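Side-chain contacts in putative type 11 methyltransferase (Sulfolobus solfataricus, PDB 3I9F), which probably transfers methyl groups from S-adenosylmethionine to an acceptor that remains unidentified, and binds zinc ions in the crystal: residues E8-I13 / C32-E37; S96-I101 / S138-E143; N83-M88 / Q92-E97; T118-P123 / T149-G154. All blocks are in the same frame, centred on the assembly; numbering follows the deposited sequence.

How the contacts relate
A mixed sheet of strand order 3-2-1-4-5-7-6 marks a Rossmann-like class I methyltransferase. Contact 1 pairs two helices, contact 3 packs a loop on helix 91-101, contact 2 packs that helix on strand 140-146, and contact 4 sets a loop against the residue before strand 152-159. Contact 1 lies across the chain's centre from contacts 2 and 3, about 21 Å from each, centre to centre. Contact 4 meets contact 3 where Asn-83 OD1 lies 3.2 Å from His-152 CD2. The Val-94 side chain (contact 3) is about 5 Å from that of Asp-90, a zinc-site residue whose metal is not bound to this chain; the Lys-99 side chain (contact 2) is about 9 Å from that of Asp-104, a zinc ligand.

Contact 1: residues E8-I13 / C32-E37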
loop_
_atom_site.group_PDB
_atom_site.type_symbol
_atom_site.label_atom_id
_atom_site.label_comp_id
_atom_site.label_asym_id
_atom_site.label_seq_id
_atom_site.Cartn_x
_atom_site.Cartn_y
_atom_site.Cartn_z
ATOM N N GLU B 8 24.400 8.051 -13.251
ATOM C CA GLU B 8 24.775 8.939 -14.365
ATOM C C GLU B 8 23.626 9.691 -15.048
ATOM O O GLU B 8 23.863 10.666 -15.788
ATOM C CB GLU B 8 25.526 8.133 -15.429
ATOM C CG GLU B 8 26.829 7.463 -14.915
ATOM C CD GLU B 8 27.642 6.752 -16.015
ATOM O OE1 GLU B 8 27.161 6.635 -17.172
ATOM O OE2 GLU B 8 28.770 6.300 -15.705
ATOM N N TYR B 9 22.386 9.246 -14.828
ATOM C CA TYR B 9 21.231 9.892 -15.492
ATOM C C TYR B 9 20.031 10.163 -14.583
ATOM O O TYR B 9 19.294 11.094 -14.848
ATOM C CB TYR B 9 20.809 9.096 -16.736
ATOM C CG TYR B 9 20.685 7.628 -16.468
ATOM C CD1 TYR B 9 21.767 6.778 -16.666
ATOM C CD2 TYR B 9 19.499 7.086 -15.961
ATOM C CE1 TYR B 9 21.676 5.412 -16.394
ATOM C CE2 TYR B 9 19.391 5.737 -15.682
ATOM C CZ TYR B 9 20.475 4.893 -15.914
ATOM O OH TYR B 9 20.382 3.547 -15.658
ATOM N N LEU B 10 19.830 9.375 -13.526
ATOM C CA LEU B 10 18.735 9.660 -12.584
ATOM C C LEU B 10 18.789 11.058 -11.933
ATOM O O LEU B 10 17.780 11.775 -11.929
ATOM C CB LEU B 10 18.642 8.603 -11.481
ATOM C CG LEU B 10 18.133 7.227 -11.886
ATOM C CD1 LEU B 10 17.971 6.397 -10.630
ATOM C CD2 LEU B 10 16.833 7.323 -12.662
ATOM N N PRO B 11 19.958 11.454 -11.385
ATOM C CA PRO B 11 19.977 12.726 -10.655
ATOM C C PRO B 11 19.529 13.892 -11.502
ATOM O O PRO B 11 18.706 14.694 -11.068
ATOM C CB PRO B 11 21.440 12.861 -10.239
ATOM C CG PRO B 11 21.875 11.430 -10.039
ATOM C CD PRO B 11 21.223 10.719 -11.203
ATOM N N ASN B 12 20.023 13.968 -12.726
ATOM C CA ASN B 12 19.570 15.030 -13.601
ATOM C C ASN B 12 18.038 15.088 -13.721
ATOM O O ASN B 12 17.470 16.160 -13.923
ATOM C CB ASN B 12 20.211 14.918 -14.985
ATOM C CG ASN B 12 19.788 16.060 -15.905
ATOM O OD1 ASN B 12 18.951 15.874 -16.799
ATOM N ND2 ASN B 12 20.313 17.265 -15.642
ATOM N N ILE B 13 17.374 13.936 -13.609
ATOM C CA ILE B 13 15.915 13.886 -13.702
ATOM C C ILE B 13 15.254 14.371 -12.419
ATOM O O ILE B 13 14.356 15.201 -12.451
ATOM C CB ILE B 13 15.435 12.450 -14.062
ATOM C CG1 ILE B 13 15.755 12.160 -15.533
ATOM C CG2 ILE B 13 13.917 12.271 -13.791
ATOM C CD1 ILE B 13 15.937 10.704 -15.831
ATOM N N CYS B 32 15.730 0.526 -7.038
ATOM C CA CYS B 32 15.250 0.982 -5.738
ATOM C C CYS B 32 16.240 1.805 -4.897
ATOM O O CYS B 32 15.862 2.849 -4.375
ATOM C CB CYS B 32 14.713 -0.208 -4.946
ATOM S SG CYS B 32 13.040 -0.650 -5.530
ATOM N N LYS B 33 17.502 1.376 -4.787
ATOM C CA LYS B 33 18.463 2.133 -3.977
ATOM C C LYS B 33 18.731 3.488 -4.576
ATOM O O LYS B 33 18.904 4.468 -3.860
ATOM C CB LYS B 33 19.759 1.350 -3.729
ATOM C CG LYS B 33 20.863 1.401 -4.807
ATOM C CD LYS B 33 21.890 0.251 -4.554
ATOM C CE LYS B 33 23.314 0.620 -4.967
ATOM N NZ LYS B 33 23.718 1.963 -4.409
ATOM N N TYR B 34 18.700 3.570 -5.894
ATOM C CA TYR B 34 18.905 4.854 -6.530
ATOM C C TYR B 34 17.692 5.744 -6.327
ATOM O O TYR B 34 17.843 6.918 -6.064
ATOM C CB TYR B 34 19.276 4.678 -7.998
ATOM C CG TYR B 34 20.527 3.828 -8.181
ATOM C CD1 TYR B 34 21.806 4.410 -8.159
ATOM C CD2 TYR B 34 20.443 2.445 -8.334
ATOM C CE1 TYR B 34 22.960 3.634 -8.295
ATOM C CE2 TYR B 34 21.594 1.668 -8.465
ATOM C CZ TYR B 34 22.847 2.274 -8.445
ATOM O OH TYR B 34 23.974 1.505 -8.598
ATOM N N LEU B 35 16.491 5.187 -6.382
ATOM C CA LEU B 35 15.252 5.976 -6.172
ATOM C C LEU B 35 15.003 6.375 -4.712
ATOM O O LEU B 35 14.336 7.369 -4.433
ATOM C CB LEU B 35 14.019 5.205 -6.686
ATOM C CG LEU B 35 14.008 4.913 -8.179
ATOM C CD1 LEU B 35 12.865 4.007 -8.520
ATOM C CD2 LEU B 35 13.941 6.212 -8.979
ATOM N N LEU B 36 15.494 5.569 -3.783
ATOM C CA LEU B 36 15.363 5.878 -2.361
ATOM C C LEU B 36 15.958 7.243 -1.992
ATOM O O LEU B 36 15.365 7.991 -1.203
ATOM C CB LEU B 36 16.013 4.785 -1.516
ATOM C CG LEU B 36 15.132 3.570 -1.288
ATOM C CD1 LEU B 36 15.733 2.690 -0.223
ATOM C CD2 LEU B 36 13.743 4.035 -0.892
ATOM N N GLU B 37 17.080 7.607 -2.609
ATOM C CA GLU B 37 17.682 8.904 -2.310
ATOM C C GLU B 37 16.836 10.089 -2.838
ATOM O O GLU B 37 17.208 11.224 -2.636
ATOM C CB GLU B 37 19.188 8.929 -2.741
ATOM C CG GLU B 37 19.607 9.596 -4.122
ATOM C CD GLU B 37 20.978 9.058 -4.685
ATOM O OE1 GLU B 37 21.909 9.867 -5.028
ATOM O OE2 GLU B 37 21.108 7.803 -4.783
#
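Leu-10 reaches from helix 10-14 to the base of Tyr-34 on helix 32-36, joining two short helices of the Rossmann-like methyltransferase fold. Helix 32-36 is the crossover helix of the first beta-alpha-beta unit, linking the neighbouring parallel strands 19-24 and 39-45, whereas helix 10-14 precedes the first of these strands. The contact is wholly apolar and rests on one leucine methyl. With CG set opposite the carbonyl carbon (chi1 -71°) and chi2 of -174° extending CD1 away from CA, Leu-10 brings that methyl 3.4 Å from Tyr-34 CB. The two side chains cross at about a right angle, and the methyl meets the root of the tyrosine, approaching its ring only obliquely. Tyr-34 has a similar first torsion (chi1 -58°), but its ring leads away from Leu-10. Lys-33 flanks the ring, with its CG 3.6 Å above one face, toward the rim. Leu-35 bounds the leucine methyl at longer range and also packs on Leu-42 of strand 39-45, so this side of the helix faces the sheet. On the other helix, Ile-13 touches Ile-109 of strand 106-113, while just ahead of the helix Tyr-9 rests on Ile-111 and bonds through its hydroxyl to that of Tyr-31. The seam between the helices is completed by the methyl pair Leu-10 CD1 and Leu-35 CD2, 4.4 Å apart.

Contact 2: residues S96-I101 / S138-E143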
loop_
_atom_site.group_PDB
_atom_site.type_symbol
_atom_site.label_atom_id
_atom_site.label_comp_id
_atom_site.label_asym_id
_atom_site.label_seq_id
_atom_site.Cartn_x
_atom_site.Cartn_y
_atom_site.Cartn_z
ATOM N N SER B 96 -4.220 3.707 -18.128
ATOM C CA SER B 96 -5.289 4.244 -17.317
ATOM C C SER B 96 -4.934 4.541 -15.823
ATOM O O SER B 96 -5.340 5.552 -15.269
ATOM C CB SER B 96 -6.443 3.282 -17.395
ATOM O OG SER B 96 -7.498 3.828 -16.669
ATOM N N GLU B 97 -4.200 3.645 -15.178
ATOM C CA GLU B 97 -3.781 3.831 -13.797
ATOM C C GLU B 97 -2.669 4.857 -13.657
ATOM O O GLU B 97 -2.612 5.601 -12.677
ATOM C CB GLU B 97 -3.303 2.520 -13.224
ATOM C CG GLU B 97 -4.431 1.523 -12.883
ATOM C CD GLU B 97 -5.380 2.030 -11.850
ATOM O OE1 GLU B 97 -5.100 1.864 -10.658
ATOM O OE2 GLU B 97 -6.430 2.605 -12.230
ATOM N N VAL B 98 -1.753 4.846 -14.613
ATOM C CA VAL B 98 -0.753 5.872 -14.720
ATOM C C VAL B 98 -1.465 7.238 -14.752
ATOM O O VAL B 98 -1.127 8.118 -13.994
ATOM C CB VAL B 98 0.124 5.702 -16.007
ATOM C CG1 VAL B 98 0.724 7.053 -16.398
ATOM C CG2 VAL B 98 1.215 4.588 -15.815
ATOM N N LYS B 99 -2.490 7.396 -15.578
ATOM C CA LYS B 99 -3.148 8.687 -15.650
ATOM C C LYS B 99 -3.864 9.041 -14.389
ATOM O O LYS B 99 -3.964 10.216 -14.068
ATOM C CB LYS B 99 -4.089 8.802 -16.849
ATOM C CG LYS B 99 -3.331 8.795 -18.148
ATOM C CD LYS B 99 -4.198 9.009 -19.382
ATOM C CE LYS B 99 -5.323 8.001 -19.566
ATOM N NZ LYS B 99 -5.812 7.876 -21.004
ATOM N N ARG B 100 -4.378 8.062 -13.651
ATOM C CA ARG B 100 -5.172 8.387 -12.462
ATOM C C ARG B 100 -4.265 8.795 -11.290
ATOM O O ARG B 100 -4.623 9.714 -10.556
ATOM C CB ARG B 100 -6.097 7.234 -12.094
ATOM C CG ARG B 100 -6.684 7.207 -10.697
ATOM C CD ARG B 100 -7.384 5.834 -10.346
ATOM N NE ARG B 100 -6.455 4.771 -9.958
ATOM C CZ ARG B 100 -5.756 4.740 -8.826
ATOM N NH1 ARG B 100 -5.875 5.698 -7.921
ATOM N NH2 ARG B 100 -4.932 3.725 -8.563
ATOM N N ILE B 101 -3.115 8.139 -11.129
ATOM C CA ILE B 101 -2.300 8.346 -9.949
ATOM C C ILE B 101 -1.347 9.503 -10.130
ATOM O O ILE B 101 -1.006 10.138 -9.180
ATOM C CB ILE B 101 -1.520 7.082 -9.488
ATOM C CG1 ILE B 101 -0.541 6.602 -10.553
ATOM C CG2 ILE B 101 -2.479 5.961 -9.087
ATOM C CD1 ILE B 101 0.352 5.426 -10.105
ATOM N N SER B 138 -0.182 8.076 -25.271
ATOM C CA SER B 138 -0.656 9.041 -26.274
ATOM C C SER B 138 -1.230 10.362 -25.735
ATOM O O SER B 138 -1.511 11.258 -26.540
ATOM C CB SER B 138 -1.751 8.380 -27.091
ATOM O OG SER B 138 -2.809 8.019 -26.199
ATOM N N ASN B 139 -1.441 10.462 -24.419
ATOM C CA ASN B 139 -1.812 11.727 -23.775
ATOM C C ASN B 139 -0.571 12.401 -23.175
ATOM O O ASN B 139 -0.666 13.177 -22.210
ATOM C CB ASN B 139 -2.835 11.494 -22.659
ATOM C CG ASN B 139 -4.027 10.661 -23.116
ATOM O OD1 ASN B 139 -4.137 9.438 -22.799
ATOM N ND2 ASN B 139 -4.916 11.289 -23.883
ATOM N N PHE B 140 0.601 12.059 -23.715
ATOM C CA PHE B 140 1.861 12.547 -23.168
ATOM C C PHE B 140 2.761 12.969 -24.288
ATOM O O PHE B 140 2.644 12.489 -25.404
ATOM C CB PHE B 140 2.568 11.460 -22.358
ATOM C CG PHE B 140 1.794 10.993 -21.161
ATOM C CD1 PHE B 140 2.108 11.445 -19.907
ATOM C CD2 PHE B 140 0.755 10.081 -21.303
ATOM C CE1 PHE B 140 1.375 11.023 -18.823
ATOM C CE2 PHE B 140 0.023 9.672 -20.231
ATOM C CZ PHE B 140 0.327 10.132 -18.997
ATOM N N VAL B 141 3.688 13.849 -23.973
ATOM C CA VAL B 141 4.720 14.252 -24.938
ATOM C C VAL B 141 6.081 14.057 -24.325
ATOM O O VAL B 141 6.234 14.149 -23.119
ATOM C CB VAL B 141 4.542 15.754 -25.475
ATOM C CG1 VAL B 141 3.649 15.747 -26.735
ATOM C CG2 VAL B 141 3.955 16.684 -24.423
ATOM N N VAL B 142 7.062 13.778 -25.172
ATOM C CA VAL B 142 8.445 13.729 -24.726
ATOM C C VAL B 142 8.937 15.121 -24.397
ATOM O O VAL B 142 8.803 16.034 -25.205
ATOM C CB VAL B 142 9.405 13.173 -25.780
ATOM C CG1 VAL B 142 10.832 13.105 -25.176
ATOM C CG2 VAL B 142 8.945 11.796 -26.254
ATOM N N GLU B 143 9.518 15.244 -23.208
ATOM C CA GLU B 143 10.105 16.467 -22.717
ATOM C C GLU B 143 11.637 16.397 -22.855
ATOM O O GLU B 143 12.248 17.338 -23.355
ATOM C CB GLU B 143 9.672 16.687 -21.258
ATOM C CG GLU B 143 10.647 17.466 -20.415
ATOM C CD GLU B 143 10.017 18.070 -19.197
ATOM O OE1 GLU B 143 9.882 17.369 -18.177
ATOM O OE2 GLU B 143 9.681 19.273 -19.254
#
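Lys-99 on helix 91-101 meets Asn-139, just before strand 140-146, and Phe-140, the first residue of that outer strand of the sheet. The ammonium NZ of Lys-99 donates a 2.9 Å hydrogen bond to Asn-139 OD1. The approach is from above the amide, 41° out of the carbonyl plane, with a C=O...N angle of 136°, so neither lone pair is met squarely. A bend at chi3 (-58°) turns CE and NZ toward the amide oxygen, while CD passes 3.4 Å from Asn-139 OD1, and the two side chains cross at about a right angle. Nearer the backbone, Lys-99 CG lies at the edge of the Phe-140 ring, 4.0 Å from CZ. Val-98 adds its CG1 obliquely at the same ring atom, so CZ meets both a lysine methylene and a valine methyl. In the next shell, Val-98 rests on Ile-79 and Phe-81 of strand 76-82, while Phe-140 packs on Arg-159, which in turn bonds to the carbonyl of Lys-99. Arg-100 grips Glu-97 side-on: NH2 to OE1 at 2.8 Å and NE to OE2 at 3.1 Å; Arg-100 NH1 also forms a salt bridge with Asp-73. The contact thus divides lysine by chemistry: its hydrocarbon stem joins the buried phenylalanine, and its charge is carried out to a neutral amide in the partly exposed loop, where the pairing is polar but forms no salt bridge.

Contact 3: residues N83-M88 / Q92-E97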
loop_
_atom_site.group_PDB
_atom_site.type_symbol
_atom_site.label_atom_id
_atom_site.label_comp_id
_atom_site.label_asym_id
_atom_site.label_seq_id
_atom_site.Cartn_x
_atom_site.Cartn_y
_atom_site.Cartn_z
ATOM N N ASN B 83 12.646 -1.019 -18.358
ATOM C CA ASN B 83 12.658 -2.306 -19.083
ATOM C C ASN B 83 11.506 -3.175 -18.744
ATOM O O ASN B 83 11.664 -4.377 -18.716
ATOM C CB ASN B 83 13.944 -3.059 -18.817
ATOM C CG ASN B 83 15.157 -2.187 -19.068
ATOM O OD1 ASN B 83 15.344 -1.656 -20.188
ATOM N ND2 ASN B 83 15.932 -1.959 -18.035
ATOM N N SER B 84 10.362 -2.578 -18.450
ATOM C CA SER B 84 9.269 -3.338 -17.865
ATOM C C SER B 84 7.949 -3.205 -18.617
ATOM O O SER B 84 7.149 -4.082 -18.511
ATOM C CB SER B 84 9.076 -2.988 -16.383
ATOM O OG SER B 84 8.715 -1.630 -16.231
ATOM N N PHE B 85 7.706 -2.126 -19.345
ATOM C CA PHE B 85 6.421 -1.951 -19.993
ATOM C C PHE B 85 6.182 -2.956 -21.099
ATOM O O PHE B 85 5.086 -3.464 -21.248
ATOM C CB PHE B 85 6.282 -0.547 -20.551
ATOM C CG PHE B 85 4.916 -0.212 -21.035
ATOM C CD1 PHE B 85 3.906 0.079 -20.137
ATOM C CD2 PHE B 85 4.641 -0.155 -22.395
ATOM C CE1 PHE B 85 2.646 0.416 -20.572
ATOM C CE2 PHE B 85 3.367 0.179 -22.860
ATOM C CZ PHE B 85 2.364 0.446 -21.943
ATOM N N HIS B 86 7.205 -3.240 -21.880
ATOM C CA HIS B 86 7.020 -4.028 -23.070
ATOM C C HIS B 86 6.440 -5.398 -22.820
ATOM O O HIS B 86 5.679 -5.894 -23.638
ATOM C CB HIS B 86 8.292 -4.121 -23.903
ATOM C CG HIS B 86 9.429 -4.807 -23.227
ATOM N ND1 HIS B 86 10.487 -4.113 -22.682
ATOM C CD2 HIS B 86 9.697 -6.122 -23.037
ATOM C CE1 HIS B 86 11.348 -4.973 -22.166
ATOM N NE2 HIS B 86 10.895 -6.198 -22.368
ATOM N N ASP B 87 6.706 -6.008 -21.682
ATOM C CA ASP B 87 6.071 -7.303 -21.445
ATOM C C ASP B 87 5.000 -7.308 -20.370
ATOM O O ASP B 87 4.562 -8.357 -19.947
ATOM C CB ASP B 87 7.122 -8.411 -21.259
ATOM C CG ASP B 87 8.133 -8.113 -20.169
ATOM O OD1 ASP B 87 8.120 -7.000 -19.572
ATOM O OD2 ASP B 87 8.974 -9.017 -19.945
ATOM N N MET B 88 4.500 -6.129 -20.025
ATOM C CA MET B 88 3.537 -5.983 -18.976
ATOM C C MET B 88 2.142 -6.367 -19.450
ATOM O O MET B 88 1.718 -6.007 -20.559
ATOM C CB MET B 88 3.533 -4.534 -18.491
ATOM C CG MET B 88 3.100 -4.329 -17.057
ATOM S SD MET B 88 3.516 -2.655 -16.459
ATOM C CE MET B 88 2.236 -2.711 -15.342
ATOM N N GLN B 92 -3.485 -1.323 -21.479
ATOM C CA GLN B 92 -4.450 -0.223 -21.413
ATOM C C GLN B 92 -4.860 0.049 -19.963
ATOM O O GLN B 92 -5.081 1.209 -19.591
ATOM C CB GLN B 92 -5.680 -0.450 -22.295
ATOM C CG GLN B 92 -5.419 -0.431 -23.781
ATOM C CD GLN B 92 -5.255 0.960 -24.377
ATOM O OE1 GLN B 92 -5.053 1.953 -23.667
ATOM N NE2 GLN B 92 -5.349 1.037 -25.712
ATOM N N HIS B 93 -4.949 -0.995 -19.136
ATOM C CA HIS B 93 -5.207 -0.801 -17.698
ATOM C C HIS B 93 -4.039 -0.047 -17.036
ATOM O O HIS B 93 -4.260 0.793 -16.156
ATOM C CB HIS B 93 -5.400 -2.142 -17.012
ATOM C CG HIS B 93 -5.371 -2.094 -15.517
ATOM N ND1 HIS B 93 -6.452 -1.690 -14.752
ATOM C CD2 HIS B 93 -4.402 -2.467 -14.639
ATOM C CE1 HIS B 93 -6.148 -1.825 -13.470
ATOM N NE2 HIS B 93 -4.915 -2.310 -13.373
ATOM N N VAL B 94 -2.807 -0.358 -17.460
ATOM C CA VAL B 94 -1.645 0.329 -16.935
ATOM C C VAL B 94 -1.646 1.850 -17.270
ATOM O O VAL B 94 -1.488 2.663 -16.392
ATOM C CB VAL B 94 -0.362 -0.325 -17.451
ATOM C CG1 VAL B 94 0.860 0.622 -17.269
ATOM C CG2 VAL B 94 -0.194 -1.698 -16.804
ATOM N N ILE B 95 -1.833 2.221 -18.534
ATOM C CA ILE B 95 -1.957 3.621 -18.933
ATOM C C ILE B 95 -3.061 4.325 -18.191
ATOM O O ILE B 95 -2.880 5.408 -17.682
ATOM C CB ILE B 95 -2.304 3.758 -20.407
ATOM C CG1 ILE B 95 -1.219 3.130 -21.275
ATOM C CG2 ILE B 95 -2.527 5.197 -20.741
ATOM C CD1 ILE B 95 0.191 3.356 -20.816
ATOM N N SER B 96 -4.220 3.707 -18.128
ATOM C CA SER B 96 -5.289 4.244 -17.317
ATOM C C SER B 96 -4.934 4.541 -15.823
ATOM O O SER B 96 -5.340 5.552 -15.269
ATOM C CB SER B 96 -6.443 3.282 -17.395
ATOM O OG SER B 96 -7.498 3.828 -16.669
ATOM N N GLU B 97 -4.200 3.645 -15.178
ATOM C CA GLU B 97 -3.781 3.831 -13.797
ATOM C C GLU B 97 -2.669 4.857 -13.657
ATOM O O GLU B 97 -2.612 5.601 -12.677
ATOM C CB GLU B 97 -3.303 2.520 -13.224
ATOM C CG GLU B 97 -4.431 1.523 -12.883
ATOM C CD GLU B 97 -5.380 2.030 -11.850
ATOM O OE1 GLU B 97 -5.100 1.864 -10.658
ATOM O OE2 GLU B 97 -6.430 2.605 -12.230
#
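NZ of Lys-91 is gripped by two carbonyl oxygens, those of His-86 and of Met-88, the residue whose side chain meets Val-94. These bonds tie the loop after strand 76-82 to the start of helix 91-101, a strand-loop-helix connection of the Rossmann-like methyltransferase fold. Within the loop, Phe-85 to Met-88 form a type I beta turn, closed by Met-88 N bonding to Phe-85 O at 3.0 Å. The turn presents both side chains to the helix. Phe-85 holds CG opposite its own backbone nitrogen (chi1 -171°), which carries the ring to Val-94; CG1 of the valine arrives in the ring plane, 3.8 Å from CE1. The second valine methyl, CG2, lies 3.8 Å from Met-88 SD; the still closer position of the methionine methyl is doubtful. An alanine at Val-94 would probably leave the CE1 edge of Phe-85 and the methionine sulfur without their methyl neighbours, opening a gap between loop and helix. Around the phenylalanine, Trp-136 and Phe-81 make edge-to-face stacks, so the loop is anchored in an aromatic cluster. The Ile-95 and Phe-85 side chains cross at about a right angle, with Ile-95 CD1 3.8 Å from Phe-85 CZ.

Contact 4: residues T118-P123 / T149-G154; sequences TGIGPP and TPYHFG
Thr-118 and Ile-120, in the loop that follows strand 106-113, both lie against the ring of Tyr-151, which leads into antiparallel strand 152-159 of the Rossmann-like methyltransferase sheet. The apolar contacts come from one side of the ring. Thr-118 CB is 3.6 Å from Tyr-151 CD1, with CG2 beside it, while Ile-120 CD1 reaches CD2 on the other half of the ring at 3.8 Å. Threonine and tyrosine slide past each other in opposite directions; the isoleucine crosses at about a right angle. Trp-113 of strand 106-113 touches both Ile-120 and Tyr-151.

No polar bond joins the two segments; each is held by bonds of its own. Thr-118 places OG1 between its backbone N and carbonyl carbon (chi1 60°), directing the hydroxyl to Ile-120 O at 2.6 Å. Arg-127 also bonds to both oxygens. Across the contact, Thr-149 makes an ST turn: its OG1 accepts from Tyr-151 N at 3.0 Å and also pairs with His-152 ND1 at 2.8 Å, fixing the backbone from which the tyrosine projects. Replacing Thr-118 with a glycine is likely to leave Tyr-151 CD1 without its aliphatic neighbour and to deprive both Ile-120 O and Arg-127 of a hydroxyl partner.

Thr-118 thus turns its carbons to the ring and its hydroxyl to its own loop, so a surface contact made through carbon alone rests on an internally bonded loop and an ST turn.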
loop_
_atom_site.group_PDB
_atom_site.type_symbol
_atom_site.label_atom_id
_atom_site.label_comp_id
_atom_site.label_asym_id
_atom_site.label_seq_id
_atom_site.Cartn_x
_atom_site.Cartn_y
_atom_site.Cartn_z
ATOM N N THR B 118 20.809 -6.136 -30.468
ATOM C CA THR B 118 21.965 -5.708 -29.691
ATOM C C THR B 118 22.649 -6.929 -29.065
ATOM O O THR B 118 23.589 -6.796 -28.296
ATOM C CB THR B 118 21.518 -4.791 -28.591
ATOM O OG1 THR B 118 20.604 -5.499 -27.743
ATOM C CG2 THR B 118 20.843 -3.595 -29.165
ATOM N N GLY B 119 22.173 -8.125 -29.386
ATOM C CA GLY B 119 22.817 -9.338 -28.954
ATOM C C GLY B 119 22.437 -9.647 -27.531
ATOM O O GLY B 119 21.880 -10.707 -27.233
ATOM N N ILE B 120 22.766 -8.730 -26.627
ATOM C CA ILE B 120 22.266 -8.836 -25.268
ATOM C C ILE B 120 20.843 -8.273 -25.258
ATOM O O ILE B 120 20.450 -7.509 -26.166
ATOM C CB ILE B 120 23.142 -8.111 -24.218
ATOM C CG1 ILE B 120 23.355 -6.646 -24.577
ATOM C CG2 ILE B 120 24.489 -8.810 -24.068
ATOM C CD1 ILE B 120 24.142 -5.894 -23.502
ATOM N N GLY B 121 20.095 -8.707 -24.236
ATOM C CA GLY B 121 18.778 -8.182 -23.915
ATOM C C GLY B 121 17.663 -9.133 -24.316
ATOM O O GLY B 121 17.912 -10.249 -24.714
ATOM N N PRO B 122 16.418 -8.698 -24.171
ATOM C CA PRO B 122 15.305 -9.594 -24.474
ATOM C C PRO B 122 15.114 -9.814 -25.996
ATOM O O PRO B 122 15.709 -9.117 -26.817
ATOM C CB PRO B 122 14.118 -8.877 -23.836
ATOM C CG PRO B 122 14.547 -7.445 -23.746
ATOM C CD PRO B 122 15.976 -7.492 -23.452
ATOM N N PRO B 123 14.310 -10.802 -26.368
ATOM C CA PRO B 123 14.143 -11.066 -27.805
ATOM C C PRO B 123 13.654 -9.848 -28.569
ATOM O O PRO B 123 12.878 -9.060 -28.065
ATOM C CB PRO B 123 13.136 -12.201 -27.839
ATOM C CG PRO B 123 13.117 -12.773 -26.438
ATOM C CD PRO B 123 13.460 -11.661 -25.526
ATOM N N THR B 149 22.416 3.678 -21.629
ATOM C CA THR B 149 23.482 2.812 -22.081
ATOM C C THR B 149 23.477 2.841 -23.605
ATOM O O THR B 149 22.659 3.515 -24.198
ATOM C CB THR B 149 23.322 1.364 -21.569
ATOM O OG1 THR B 149 22.664 0.570 -22.566
ATOM C CG2 THR B 149 22.580 1.313 -20.278
ATOM N N PRO B 150 24.407 2.129 -24.244
ATOM C CA PRO B 150 24.442 2.164 -25.712
ATOM C C PRO B 150 23.456 1.186 -26.352
ATOM O O PRO B 150 23.335 1.145 -27.593
ATOM C CB PRO B 150 25.887 1.759 -26.062
ATOM C CG PRO B 150 26.496 1.189 -24.756
ATOM C CD PRO B 150 25.478 1.293 -23.656
ATOM N N TYR B 151 22.770 0.400 -25.520
ATOM C CA TYR B 151 21.716 -0.468 -25.996
ATOM C C TYR B 151 20.314 -0.060 -25.523
ATOM O O TYR B 151 19.336 -0.704 -25.877
ATOM C CB TYR B 151 22.070 -1.885 -25.577
ATOM C CG TYR B 151 23.476 -2.194 -26.006
ATOM C CD1 TYR B 151 23.799 -2.229 -27.362
ATOM C CD2 TYR B 151 24.485 -2.413 -25.080
ATOM C CE1 TYR B 151 25.079 -2.499 -27.786
ATOM C CE2 TYR B 151 25.796 -2.686 -25.497
ATOM C CZ TYR B 151 26.083 -2.716 -26.854
ATOM O OH TYR B 151 27.355 -2.980 -27.309
ATOM N N HIS B 152 20.210 1.021 -24.764
ATOM C CA HIS B 152 18.934 1.464 -24.214
ATOM C C HIS B 152 18.627 2.881 -24.633
ATOM O O HIS B 152 19.513 3.640 -24.915
ATOM C CB HIS B 152 18.952 1.447 -22.686
ATOM C CG HIS B 152 19.026 0.081 -22.085
ATOM N ND1 HIS B 152 20.167 -0.685 -22.116
ATOM C CD2 HIS B 152 18.119 -0.636 -21.385
ATOM C CE1 HIS B 152 19.952 -1.834 -21.485
ATOM N NE2 HIS B 152 18.713 -1.833 -21.039
ATOM N N PHE B 153 17.355 3.231 -24.673
ATOM C CA PHE B 153 16.954 4.598 -24.827
ATOM C C PHE B 153 16.188 4.960 -23.588
ATOM O O PHE B 153 15.868 4.093 -22.787
ATOM C CB PHE B 153 16.139 4.823 -26.109
ATOM C CG PHE B 153 14.803 4.162 -26.124
ATOM C CD1 PHE B 153 13.659 4.896 -25.924
ATOM C CD2 PHE B 153 14.693 2.813 -26.374
ATOM C CE1 PHE B 153 12.438 4.313 -25.946
ATOM C CE2 PHE B 153 13.466 2.212 -26.410
ATOM C CZ PHE B 153 12.328 2.965 -26.194
ATOM N N GLY B 154 15.924 6.248 -23.431
ATOM C CA GLY B 154 15.356 6.812 -22.209
ATOM C C GLY B 154 14.503 8.017 -22.566
ATOM O O GLY B 154 14.900 8.827 -23.379
#